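Local coordinates for protein Na-K-Cl cotransporter (Methanosarcina acetivorans, PDB 3G40) that forms the C-terminal cytoplasmic domain of a prokaryotic cation-chloride cotransporter of the SLC12A family, which probably carries chloride together with cations across the membrane, at residues G48-L53 with E73-E78; I206-A211 with M229-E234; L115-N120 with P256-A261. All blocks are in the same frame, centred on the assembly; numbering follows the deposited sequence.

Contact 1: G48-L53 with E73-E78; sequences GSVKLL and EGFQEE
The ring of F75 receives both methyls of V50 over one face, while L52 reaches it obliquely. V50 CG2 lies 4.2 Å from the centroid of the F75 ring and only 14° off the ring normal, a CH-pi contact displaced a little toward the rim. The other methyl, V50 CG1, comes over the same face and touches F75 CE1 at 3.9 Å. With CG1 anti to the backbone N (chi1 175°), V50 turns both branches to the helix, so a beta-branched residue spreads its two methyls across the flat ring. L52 CD2 meets the same F75 CE1 at 4.2 Å. All three residues are buried and apolar, and no hydrogen bond joins the segments. F75 also stacks on F37 of helix 30-44, which packs beside it. Where helix 64-77 ends the surroundings become polar: E78 forms salt bridges to R41 and to R154 of the second subunit, so this end of the helix lies at the dimer contact. V50 and L52, two residues apart on strand 49-54, face the helix together, and the F75 ring lies between its helix and these two residues. This is the packing of a beta-alpha-beta crossover, in which helix 64-77 links the parallel neighbours 49-54 and 81-86.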
loop_
_atom_site.group_PDB
_atom_site.type_symbol
_atom_site.label_atom_id
_atom_site.label_comp_id
_atom_site.label_asym_id
_atom_site.label_seq_id
_atom_site.Cartn_x
_atom_site.Cartn_y
_atom_site.Cartn_z
ATOM N N GLY A 48 -17.852 8.481 -8.886
ATOM C CA GLY A 48 -17.028 9.678 -8.797
ATOM C C GLY A 48 -16.157 9.720 -10.059
ATOM O O GLY A 48 -16.384 8.951 -10.994
ATOM N N SER A 49 -15.164 10.596 -10.115
ATOM C CA SER A 49 -14.269 10.575 -11.281
ATOM C C SER A 49 -12.842 10.995 -10.981
ATOM O O SER A 49 -12.581 11.691 -10.002
ATOM C CB SER A 49 -14.819 11.432 -12.425
ATOM O OG SER A 49 -14.751 12.810 -12.101
ATOM N N VAL A 50 -11.934 10.590 -11.868
ATOM C CA VAL A 50 -10.522 10.908 -11.751
ATOM C C VAL A 50 -9.983 11.412 -13.103
ATOM O O VAL A 50 -9.979 10.674 -14.080
ATOM C CB VAL A 50 -9.711 9.671 -11.339
ATOM C CG1 VAL A 50 -8.231 9.988 -11.338
ATOM C CG2 VAL A 50 -10.163 9.154 -9.930
ATOM N N LYS A 51 -9.546 12.667 -13.144
ATOM C CA LYS A 51 -8.862 13.202 -14.311
ATOM C C LYS A 51 -7.355 13.174 -14.093
ATOM O O LYS A 51 -6.837 13.842 -13.204
ATOM C CB LYS A 51 -9.317 14.633 -14.602
ATOM C CG LYS A 51 -8.721 15.197 -15.892
ATOM C CD LYS A 51 -9.419 16.494 -16.281
ATOM C CE LYS A 51 -9.860 16.472 -17.746
ATOM N NZ LYS A 51 -8.804 15.963 -18.663
ATOM N N LEU A 52 -6.656 12.386 -14.903
ATOM C CA LEU A 52 -5.212 12.318 -14.803
ATOM C C LEU A 52 -4.586 13.413 -15.648
ATOM O O LEU A 52 -4.750 13.429 -16.855
ATOM C CB LEU A 52 -4.734 10.950 -15.255
ATOM C CG LEU A 52 -5.392 9.816 -14.481
ATOM C CD1 LEU A 52 -5.025 8.473 -15.073
ATOM C CD2 LEU A 52 -5.028 9.879 -12.951
ATOM N N LEU A 53 -3.894 14.344 -14.995
ATOM C CA LEU A 53 -3.238 15.452 -15.672
ATOM C C LEU A 53 -1.744 15.181 -15.713
ATOM O O LEU A 53 -1.020 15.444 -14.742
ATOM C CB LEU A 53 -3.528 16.772 -14.954
ATOM C CG LEU A 53 -2.832 18.031 -15.480
ATOM C CD1 LEU A 53 -3.242 18.313 -16.910
ATOM C CD2 LEU A 53 -3.157 19.227 -14.599
ATOM N N GLU A 73 -8.116 3.842 -18.148
ATOM C CA GLU A 73 -8.984 2.706 -18.442
ATOM C C GLU A 73 -9.147 1.815 -17.204
ATOM O O GLU A 73 -10.208 1.239 -16.968
ATOM C CB GLU A 73 -8.397 1.891 -19.604
ATOM C CG GLU A 73 -9.050 0.536 -19.818
ATOM C CD GLU A 73 -10.436 0.634 -20.435
ATOM O OE1 GLU A 73 -11.121 1.661 -20.228
ATOM O OE2 GLU A 73 -10.841 -0.325 -21.129
ATOM N N GLY A 74 -8.093 1.712 -16.406
ATOM C CA GLY A 74 -8.167 0.906 -15.192
ATOM C C GLY A 74 -9.215 1.451 -14.234
ATOM O O GLY A 74 -9.981 0.689 -13.655
ATOM N N PHE A 75 -9.254 2.770 -14.064
ATOM C CA PHE A 75 -10.257 3.383 -13.200
ATOM C C PHE A 75 -11.655 3.023 -13.670
ATOM O O PHE A 75 -12.519 2.656 -12.867
ATOM C CB PHE A 75 -10.081 4.901 -13.100
ATOM C CG PHE A 75 -9.006 5.337 -12.125
ATOM C CD1 PHE A 75 -7.848 5.946 -12.581
ATOM C CD2 PHE A 75 -9.150 5.113 -10.745
ATOM C CE1 PHE A 75 -6.857 6.355 -11.703
ATOM C CE2 PHE A 75 -8.156 5.508 -9.850
ATOM C CZ PHE A 75 -7.008 6.125 -10.322
ATOM N N GLN A 76 -11.873 3.120 -14.978
ATOM C CA GLN A 76 -13.172 2.807 -15.557
ATOM C C GLN A 76 -13.576 1.370 -15.275
ATOM O O GLN A 76 -14.733 1.107 -14.949
ATOM C CB GLN A 76 -13.183 3.070 -17.078
ATOM C CG GLN A 76 -13.034 4.545 -17.441
ATOM C CD GLN A 76 -13.208 4.828 -18.937
ATOM O OE1 GLN A 76 -14.168 4.377 -19.569
ATOM N NE2 GLN A 76 -12.280 5.589 -19.499
ATOM N N GLU A 77 -12.630 0.444 -15.441
ATOM C CA GLU A 77 -12.850 -0.961 -15.104
ATOM C C GLU A 77 -13.242 -1.146 -13.630
ATOM O O GLU A 77 -13.973 -2.069 -13.296
ATOM C CB GLU A 77 -11.591 -1.789 -15.376
ATOM C CG GLU A 77 -11.118 -1.756 -16.811
ATOM C CD GLU A 77 -9.800 -2.484 -17.010
ATOM O OE1 GLU A 77 -9.102 -2.751 -16.004
ATOM O OE2 GLU A 77 -9.466 -2.784 -18.178
ATOM N N GLU A 78 -12.736 -0.283 -12.760
ATOM C CA GLU A 78 -12.974 -0.441 -11.324
ATOM C C GLU A 78 -14.108 0.459 -10.823
ATOM O O GLU A 78 -14.247 0.704 -9.621
ATOM C CB GLU A 78 -11.651 -0.306 -10.526
ATOM C CG GLU A 78 -10.601 -1.337 -11.009
ATOM C CD GLU A 78 -9.441 -1.628 -10.038
ATOM O OE1 GLU A 78 -9.581 -1.401 -8.820
ATOM O OE2 GLU A 78 -8.382 -2.110 -10.508
#

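Contact 2: I206-A211 with M229-E234; sequences IQAQAA and MQVLRE
V231 lays its two methyls against the first turns of helix 205-222, CG1 on A208 and CG2 close to A211. V231 CG1 approaches A208 CB to 3.9 Å and comes about as near to A208 CA, so this branch rests on the helix backbone as much as on the alanine methyl. V231 CG2 lies 4.1 Å from A211 CB and 4.0 Å from A208 O, a van der Waals approach to the carbonyl oxygen. At chi1 178° the two branches of V231 divide between A208 and A211, three residues apart and so on the same face of the helix.

Residue size suits the site. Alanine ends at CB, so the helix backbone can come close to the strand: the CA atoms of A208 and V231 are 6.4 Å apart. Valine, beta-branched and well suited to a strand, is short enough for this close approach and wide enough to touch both methyls. Side chain meets side chain only through carbon, and no hydrogen bond crosses the contact. It is partly buried: A211 is enclosed, with W169 and T200 beside it, whereas A208 and V231 keep some exposure.

Further along the helix, E212 also touches V231, and M229, two residues earlier on the strand, continues the packing against E212, L215 and A219. Helix 205-222 is the crossover of the beta-alpha-beta unit between strands 195-201 and 228-232; the latter is one of the two outermost strands of the sheet within this chain and is hydrogen-bonded to 195-201, which runs parallel to it.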
loop_
_atom_site.group_PDB
_atom_site.type_symbol
_atom_site.label_atom_id
_atom_site.label_comp_id
_atom_site.label_asym_id
_atom_site.label_seq_id
_atom_site.Cartn_x
_atom_site.Cartn_y
_atom_site.Cartn_z
ATOM N N ILE A 206 -16.607 23.528 30.060
ATOM C CA ILE A 206 -17.752 24.040 29.304
ATOM C C ILE A 206 -17.573 23.851 27.794
ATOM O O ILE A 206 -18.516 23.486 27.080
ATOM C CB ILE A 206 -18.021 25.524 29.617
ATOM C CG1 ILE A 206 -18.550 25.669 31.051
ATOM C CG2 ILE A 206 -19.015 26.109 28.629
ATOM C CD1 ILE A 206 -18.559 27.096 31.573
ATOM N N GLN A 207 -16.371 24.119 27.301
ATOM C CA GLN A 207 -16.095 23.906 25.887
ATOM C C GLN A 207 -16.036 22.423 25.545
ATOM O O GLN A 207 -16.466 22.014 24.468
ATOM C CB GLN A 207 -14.805 24.610 25.452
ATOM C CG GLN A 207 -14.908 26.126 25.469
ATOM C CD GLN A 207 -13.713 26.801 24.830
ATOM O OE1 GLN A 207 -13.263 26.408 23.752
ATOM N NE2 GLN A 207 -13.193 27.829 25.493
ATOM N N ALA A 208 -15.496 21.618 26.454
ATOM C CA ALA A 208 -15.399 20.185 26.206
ATOM C C ALA A 208 -16.795 19.575 26.072
ATOM O O ALA A 208 -17.045 18.777 25.169
ATOM C CB ALA A 208 -14.583 19.477 27.317
ATOM N N GLN A 209 -17.700 19.955 26.975
ATOM C CA GLN A 209 -19.086 19.501 26.909
ATOM C C GLN A 209 -19.735 19.921 25.593
ATOM O O GLN A 209 -20.413 19.132 24.943
ATOM C CB GLN A 209 -19.910 20.064 28.071
ATOM C CG GLN A 209 -21.363 19.609 28.047
ATOM C CD GLN A 209 -21.505 18.128 28.360
ATOM O OE1 GLN A 209 -21.465 17.727 29.519
ATOM N NE2 GLN A 209 -21.678 17.302 27.320
ATOM N N ALA A 210 -19.550 21.177 25.214
ATOM C CA ALA A 210 -20.129 21.658 23.970
ATOM C C ALA A 210 -19.582 20.891 22.754
ATOM O O ALA A 210 -20.306 20.643 21.799
ATOM C CB ALA A 210 -19.910 23.162 23.822
ATOM N N ALA A 211 -18.309 20.508 22.806
ATOM C CA ALA A 211 -17.685 19.795 21.704
ATOM C C ALA A 211 -18.236 18.377 21.628
ATOM O O ALA A 211 -18.477 17.852 20.546
ATOM C CB ALA A 211 -16.159 19.778 21.863
ATOM N N MET A 229 -16.553 9.232 19.697
ATOM C CA MET A 229 -16.158 10.619 19.909
ATOM C C MET A 229 -15.074 10.712 20.973
ATOM O O MET A 229 -15.180 10.084 22.028
ATOM C CB MET A 229 -17.361 11.448 20.379
ATOM C CG MET A 229 -18.652 11.155 19.647
ATOM S SD MET A 229 -18.420 11.395 17.873
ATOM C CE MET A 229 -20.054 10.910 17.309
ATOM N N GLN A 230 -14.034 11.493 20.700
ATOM C CA GLN A 230 -13.050 11.829 21.726
ATOM C C GLN A 230 -12.864 13.331 21.786
ATOM O O GLN A 230 -12.587 13.968 20.777
ATOM C CB GLN A 230 -11.699 11.181 21.433
ATOM C CG GLN A 230 -11.628 9.705 21.739
ATOM C CD GLN A 230 -10.205 9.168 21.682
ATOM O OE1 GLN A 230 -9.262 9.813 22.148
ATOM N NE2 GLN A 230 -10.046 7.979 21.108
ATOM N N VAL A 231 -13.018 13.901 22.971
ATOM C CA VAL A 231 -12.662 15.294 23.172
ATOM C C VAL A 231 -11.396 15.306 24.021
ATOM O O VAL A 231 -11.419 14.905 25.191
ATOM C CB VAL A 231 -13.794 16.079 23.877
ATOM C CG1 VAL A 231 -13.372 17.513 24.112
ATOM C CG2 VAL A 231 -15.075 16.036 23.055
ATOM N N LEU A 232 -10.294 15.757 23.428
ATOM C CA LEU A 232 -8.979 15.690 24.061
ATOM C C LEU A 232 -8.647 16.945 24.865
ATOM O O LEU A 232 -9.191 18.029 24.620
ATOM C CB LEU A 232 -7.882 15.453 23.011
ATOM C CG LEU A 232 -7.984 14.157 22.205
ATOM C CD1 LEU A 232 -6.862 14.071 21.180
ATOM C CD2 LEU A 232 -7.976 12.939 23.130
ATOM N N ARG A 233 -7.743 16.780 25.824
ATOM C CA ARG A 233 -7.273 17.892 26.639
ATOM C C ARG A 233 -6.320 18.769 25.829
ATOM O O ARG A 233 -6.275 19.983 26.005
ATOM C CB ARG A 233 -6.561 17.355 27.885
ATOM C CG ARG A 233 -6.263 18.393 28.947
ATOM C CD ARG A 233 -7.455 18.576 29.867
ATOM N NE ARG A 233 -7.136 19.404 31.026
ATOM C CZ ARG A 233 -7.982 19.642 32.022
ATOM N NH1 ARG A 233 -9.198 19.112 31.999
ATOM N NH2 ARG A 233 -7.612 20.408 33.041
ATOM N N GLU A 234 -5.572 18.156 24.920
ATOM C CA GLU A 234 -4.536 18.887 24.194
ATOM C C GLU A 234 -4.722 18.870 22.680
ATOM O O GLU A 234 -5.249 17.911 22.116
ATOM C CB GLU A 234 -3.152 18.334 24.541
ATOM C CG GLU A 234 -2.869 18.269 26.032
ATOM C CD GLU A 234 -1.729 17.326 26.365
ATOM O OE1 GLU A 234 -0.839 17.134 25.508
ATOM O OE2 GLU A 234 -1.725 16.776 27.489
#

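Contact 3: L115-N120 with P256-A261; sequences LRLPEN and PDLDLA
L117 inserts its forked end between L258 and A261 on the first turn of helix 258-268, and these three buried residues make the tight part of the contact. L117 CD2 packs on A261 CB at 3.7 Å and passes 4.0 Å from L258 O, while L117 CD1 meets L258 CD1 at 4.0 Å. In L117, chi1 of -175° swings CG toward the helix, and chi2 of 59° sets CD1 toward L258 and CD2 toward A261. A261, with a small methyl, lets a leucine tip come close to the helix; L258 supplies the longer apolar flank. Away from this apolar cluster the two segments diverge. E119 and N120 on the loop and D257 before the helix are exposed, where polar side chains can face solvent. D257 is the N-cap: its OD1 accepts weak bonds from the D259 and L260 backbone nitrogens, the first at 3.1 Å from D259 N. R262 donates to P118 O and D259 pairs with R121, polar links from loop to helix; D259 also pairs with R262. Strand 112-116 runs beside 140-145, whose L143 touches both L117 and L258. The first turn of helix 258-268 is thus flanked by strand 140-145 and by the start of helix 124-136, where D124 and I127 touch L258.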
loop_
_atom_site.group_PDB
_atom_site.type_symbol
_atom_site.label_atom_id
_atom_site.label_comp_id
_atom_site.label_asym_id
_atom_site.label_seq_id
_atom_site.Cartn_x
_atom_site.Cartn_y
_atom_site.Cartn_z
ATOM N N LEU A 115 -3.339 16.367 -4.291
ATOM C CA LEU A 115 -1.897 16.577 -4.267
ATOM C C LEU A 115 -1.231 15.662 -3.267
ATOM O O LEU A 115 -1.771 15.386 -2.195
ATOM C CB LEU A 115 -1.569 18.016 -3.879
ATOM C CG LEU A 115 -2.154 19.139 -4.732
ATOM C CD1 LEU A 115 -1.874 20.473 -4.082
ATOM C CD2 LEU A 115 -1.567 19.093 -6.135
ATOM N N ARG A 116 -0.038 15.218 -3.618
ATOM C CA ARG A 116 0.790 14.446 -2.718
ATOM C C ARG A 116 1.736 15.409 -2.003
ATOM O O ARG A 116 2.280 16.337 -2.610
ATOM C CB ARG A 116 1.563 13.389 -3.516
ATOM C CG ARG A 116 2.498 12.512 -2.711
ATOM C CD ARG A 116 3.340 11.631 -3.630
ATOM N NE ARG A 116 4.618 11.295 -3.011
ATOM C CZ ARG A 116 5.757 11.927 -3.269
ATOM N NH1 ARG A 116 5.778 12.917 -4.150
ATOM N NH2 ARG A 116 6.876 11.566 -2.653
ATOM N N LEU A 117 1.908 15.208 -0.705
ATOM C CA LEU A 117 2.860 15.995 0.067
ATOM C C LEU A 117 4.182 15.230 0.090
ATOM O O LEU A 117 4.304 14.205 0.754
ATOM C CB LEU A 117 2.341 16.207 1.505
ATOM C CG LEU A 117 3.142 17.118 2.445
ATOM C CD1 LEU A 117 3.277 18.532 1.900
ATOM C CD2 LEU A 117 2.502 17.140 3.835
ATOM N N PRO A 118 5.180 15.720 -0.652
ATOM C CA PRO A 118 6.454 14.995 -0.736
ATOM C C PRO A 118 7.252 15.106 0.561
ATOM O O PRO A 118 6.997 16.004 1.365
ATOM C CB PRO A 118 7.200 15.713 -1.873
ATOM C CG PRO A 118 6.163 16.556 -2.575
ATOM C CD PRO A 118 5.140 16.894 -1.535
ATOM N N GLU A 119 8.203 14.198 0.757
ATOM C CA GLU A 119 9.131 14.293 1.878
ATOM C C GLU A 119 10.091 15.474 1.693
ATOM O O GLU A 119 10.381 16.197 2.643
ATOM C CB GLU A 119 9.912 12.987 2.060
ATOM C CG GLU A 119 9.052 11.783 2.427
ATOM C CD GLU A 119 9.858 10.646 3.041
ATOM O OE1 GLU A 119 9.897 9.549 2.442
ATOM O OE2 GLU A 119 10.457 10.849 4.120
ATOM N N ASN A 120 10.575 15.680 0.471
ATOM C CA ASN A 120 11.459 16.817 0.209
ATOM C C ASN A 120 10.694 18.139 0.099
ATOM O O ASN A 120 9.637 18.216 -0.535
ATOM C CB ASN A 120 12.339 16.580 -1.025
ATOM C CG ASN A 120 11.647 16.950 -2.324
ATOM O OD1 ASN A 120 10.488 16.599 -2.553
ATOM N ND2 ASN A 120 12.364 17.657 -3.191
ATOM N N PRO A 256 -1.568 27.035 4.362
ATOM C CA PRO A 256 -1.109 25.901 5.173
ATOM C C PRO A 256 0.364 25.952 5.563
ATOM O O PRO A 256 1.195 26.455 4.808
ATOM C CB PRO A 256 -1.336 24.696 4.248
ATOM C CG PRO A 256 -1.931 25.248 2.957
ATOM C CD PRO A 256 -1.616 26.701 2.932
ATOM N N ASP A 257 0.673 25.420 6.742
ATOM C CA ASP A 257 2.049 25.157 7.134
ATOM C C ASP A 257 2.346 23.701 6.800
ATOM O O ASP A 257 2.006 22.803 7.570
ATOM C CB ASP A 257 2.240 25.402 8.628
ATOM C CG ASP A 257 3.685 25.233 9.073
ATOM O OD1 ASP A 257 4.509 24.731 8.281
ATOM O OD2 ASP A 257 3.998 25.602 10.229
ATOM N N LEU A 258 2.967 23.481 5.644
ATOM C CA LEU A 258 3.242 22.135 5.144
ATOM C C LEU A 258 4.165 21.335 6.060
ATOM O O LEU A 258 4.132 20.100 6.058
ATOM C CB LEU A 258 3.830 22.190 3.732
ATOM C CG LEU A 258 2.967 22.808 2.630
ATOM C CD1 LEU A 258 3.571 22.518 1.269
ATOM C CD2 LEU A 258 1.543 22.293 2.698
ATOM N N ASP A 259 4.997 22.033 6.832
ATOM C CA ASP A 259 5.880 21.360 7.783
ATOM C C ASP A 259 5.084 20.833 8.970
ATOM O O ASP A 259 5.402 19.791 9.537
ATOM C CB ASP A 259 6.989 22.297 8.262
ATOM C CG ASP A 259 8.119 22.421 7.259
ATOM O OD1 ASP A 259 8.249 21.535 6.385
ATOM O OD2 ASP A 259 8.882 23.406 7.347
ATOM N N LEU A 260 4.045 21.570 9.338
ATOM C CA LEU A 260 3.138 21.133 10.383
ATOM C C LEU A 260 2.433 19.857 9.917
ATOM O O LEU A 260 2.282 18.906 10.680
ATOM C CB LEU A 260 2.127 22.236 10.676
ATOM C CG LEU A 260 1.647 22.365 12.118
ATOM C CD1 LEU A 260 0.972 23.713 12.332
ATOM C CD2 LEU A 260 0.714 21.222 12.472
ATOM N N ALA A 261 2.021 19.835 8.650
ATOM C CA ALA A 261 1.375 18.656 8.085
ATOM C C ALA A 261 2.309 17.454 8.150
ATOM O O ALA A 261 1.898 16.368 8.554
ATOM C CB ALA A 261 0.928 18.921 6.638
#

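In the fold
Contacts 1 and 2 pack a helix on a strand of one mixed sheet, and contact 3 packs a helix on the loop that follows another of its strands. Contact 1 lies toward the edge formed by strand 81-86 and contact 2 at the edge strand 228-232, on opposite sides of the chain's centre, with contact centres about 40 Å apart. Contact 3 is closer to the middle, its centre about 25 Å from that of contact 1 and 28 Å from that of contact 2. Along the chain contact 1 closes first; contact 2 then falls within the loop closed by contact 3. Contacts 1 and 2 are local, whereas contact 3 joins distant parts of the chain, which share one continuous sheet in this cytoplasmic domain.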